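Local coordinates for acyl-[acyl-carrier-protein]--UDP-N-acetylglucosamine O-acyltransferase (Acinetobacter baumannii, PDB 4E6U) that catalyses acyl transfer from acyl-acyl carrier protein to UDP-N-acetylglucosamine, the first step of lipid A synthesis in the lipopolysaccharide pathway, at residues A[233-238]-A[254-259]. Residues are numbered along the deposited sequence; the frame is centred on the assembly and turned at random.
Sequences QAIDQI and DSLEQS. With EDO (1,2-ethanediol), chain K.
I235 reaches from helix 231-241 to the flank of helix 250-258 and meets two consecutive residues there, L256 and E257. Its delta methyl does most of the touching: CD1 of I235 lies 3.7 Å from CB of L256 and 3.4 Å from CG of E257, so the methyl rests against the first side-chain carbon of L256 and the second of E257. Two torsions put it there, chi1 of -72° setting CG1 opposite the carbonyl carbon and chi2 of 164° extending the chain across the gap. L256 runs the other way alongside it, and its CD2 lies 4.0 Å from CG1 of I235 and, as a looser apolar touch, 4.4 Å from CB of A234. E257 contributes its aliphatic part; its extended chain crosses that of I235 at an angle, and OE2 passes 4.0 Å from CG2 of I235. No hydrogen bond joins the two segments, and the evidence therefore points to an apolar contact, buried at I235, A234 and L256 and bordered by the exposed E257.

The short helical axes stay 10.1 Å apart at closest approach and run nearly antiparallel, at 151°, with I235 and L256 nearest in register. Beyond this shell, S255 hydrogen-bonds through OG to D168 and A185, tying helix 250-258 to residues near the end of the left-handed parallel beta-helix, while S259 OG bonds to D182. On the outer side, Q233 OE1 accepts from T230 N, and a 1,2-ethanediol, probably from the crystallisation liquor, lies beside it. Helix 211-225 packs on A234 and I238 through I224, and I253 adds to the side of I235, placing the contact within the C-terminal helical domain, with helix 250-258 between helix 231-241 and the last coils of the beta-helix.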
loop_
_atom_site.group_PDB
_atom_site.type_symbol
_atom_site.label_atom_id
_atom_site.label_comp_id
_atom_site.label_asym_id
_atom_site.label_seq_id
_atom_site.Cartn_x
_atom_site.Cartn_y
_atom_site.Cartn_z
ATOM N N GLN A 233 -1.195 -4.434 38.062
ATOM C CA GLN A 233 -1.250 -5.669 38.835
ATOM C C GLN A 233 -0.347 -6.746 38.250
ATOM O O GLN A 233 0.323 -7.460 38.989
ATOM C CB GLN A 233 -2.685 -6.161 38.929
ATOM C CG GLN A 233 -3.577 -5.240 39.752
ATOM C CD GLN A 233 -5.069 -5.455 39.528
ATOM O OE1 GLN A 233 -5.489 -6.225 38.655
ATOM N NE2 GLN A 233 -5.876 -4.778 40.325
ATOM N N ALA A 234 -0.316 -6.870 36.920
ATOM C CA ALA A 234 0.556 -7.851 36.297
ATOM C C ALA A 234 2.027 -7.518 36.557
ATOM O O ALA A 234 2.833 -8.416 36.802
ATOM C CB ALA A 234 0.269 -7.952 34.776
ATOM N N ILE A 235 2.362 -6.226 36.511
ATOM C CA ILE A 235 3.726 -5.786 36.823
ATOM C C ILE A 235 4.116 -6.231 38.233
ATOM O O ILE A 235 5.208 -6.775 38.444
ATOM C CB ILE A 235 3.883 -4.259 36.706
ATOM C CG1 ILE A 235 3.854 -3.827 35.236
ATOM C CG2 ILE A 235 5.216 -3.799 37.327
ATOM C CD1 ILE A 235 3.620 -2.344 35.080
ATOM N N ASP A 236 3.197 -6.049 39.188
ATOM C CA ASP A 236 3.520 -6.437 40.567
ATOM C C ASP A 236 3.849 -7.926 40.637
ATOM O O ASP A 236 4.793 -8.348 41.324
ATOM C CB ASP A 236 2.366 -6.104 41.520
ATOM C CG ASP A 236 2.207 -4.611 41.786
ATOM O OD1 ASP A 236 3.201 -3.856 41.650
ATOM O OD2 ASP A 236 1.084 -4.197 42.143
ATOM N N GLN A 237 3.081 -8.756 39.935
ATOM C CA GLN A 237 3.336 -10.196 39.943
ATOM C C GLN A 237 4.631 -10.578 39.252
ATOM O O GLN A 237 5.353 -11.470 39.709
ATOM C CB GLN A 237 2.158 -10.966 39.334
ATOM C CG GLN A 237 0.853 -10.802 40.135
ATOM C CD GLN A 237 1.032 -11.154 41.606
ATOM O OE1 GLN A 237 1.641 -12.179 41.936
ATOM N NE2 GLN A 237 0.508 -10.299 42.491
ATOM N N ILE A 238 4.942 -9.893 38.150
ATOM C CA ILE A 238 6.179 -10.177 37.430
ATOM C C ILE A 238 7.390 -9.795 38.296
ATOM O O ILE A 238 8.355 -10.555 38.393
ATOM C CB ILE A 238 6.195 -9.467 36.046
ATOM C CG1 ILE A 238 5.091 -10.049 35.159
ATOM C CG2 ILE A 238 7.539 -9.661 35.349
ATOM C CD1 ILE A 238 4.767 -9.173 33.931
ATOM N N ASP A 254 8.731 -2.607 31.478
ATOM C CA ASP A 254 8.904 -1.304 30.840
ATOM C C ASP A 254 7.767 -1.019 29.861
ATOM O O ASP A 254 7.213 0.066 29.853
ATOM C CB ASP A 254 10.230 -1.227 30.075
ATOM C CG ASP A 254 11.459 -1.225 30.974
ATOM O OD1 ASP A 254 11.363 -0.918 32.193
ATOM O OD2 ASP A 254 12.546 -1.525 30.429
ATOM N N SER A 255 7.419 -2.002 29.021
ATOM C CA SER A 255 6.295 -1.825 28.092
ATOM C C SER A 255 5.021 -1.378 28.802
ATOM O O SER A 255 4.324 -0.469 28.357
ATOM C CB SER A 255 5.998 -3.130 27.347
ATOM O OG SER A 255 7.087 -3.530 26.541
ATOM N N LEU A 256 4.700 -2.054 29.903
ATOM C CA LEU A 256 3.451 -1.774 30.586
ATOM C C LEU A 256 3.492 -0.449 31.337
ATOM O O LEU A 256 2.503 0.271 31.374
ATOM C CB LEU A 256 3.097 -2.931 31.515
ATOM C CG LEU A 256 2.229 -4.038 30.872
ATOM C CD1 LEU A 256 2.755 -4.608 29.532
ATOM C CD2 LEU A 256 2.057 -5.154 31.888
ATOM N N GLU A 257 4.661 -0.112 31.874
ATOM C CA GLU A 257 4.823 1.154 32.591
ATOM C C GLU A 257 4.824 2.355 31.650
ATOM O O GLU A 257 4.366 3.436 32.009
ATOM C CB GLU A 257 6.098 1.121 33.434
ATOM C CG GLU A 257 5.961 0.127 34.593
ATOM C CD GLU A 257 7.096 0.129 35.596
ATOM O OE1 GLU A 257 8.260 0.416 35.238
ATOM O OE2 GLU A 257 6.803 -0.192 36.773
ATOM N N GLN A 258 5.310 2.151 30.427
ATOM C CA GLN A 258 5.486 3.263 29.483
ATOM C C GLN A 258 4.275 3.497 28.593
ATOM O O GLN A 258 4.172 4.522 27.909
ATOM C CB GLN A 258 6.737 3.031 28.638
ATOM C CG GLN A 258 8.017 3.188 29.432
ATOM C CD GLN A 258 9.235 2.615 28.732
ATOM O OE1 GLN A 258 9.145 2.083 27.617
ATOM N NE2 GLN A 258 10.384 2.710 29.386
ATOM N N SER A 259 3.340 2.556 28.617
ATOM C CA SER A 259 2.185 2.602 27.730
ATOM C C SER A 259 1.326 3.857 27.903
ATOM O O SER A 259 1.038 4.262 29.023
ATOM C CB SER A 259 1.328 1.355 27.936
ATOM O OG SER A 259 0.212 1.355 27.060
HETATM C C1 EDO K . -9.773 -7.031 39.448
HETATM O O1 EDO K . -9.151 -6.261 40.501
HETATM C C2 EDO K . -8.710 -7.586 38.500
HETATM O O2 EDO K . -8.110 -6.524 37.741
#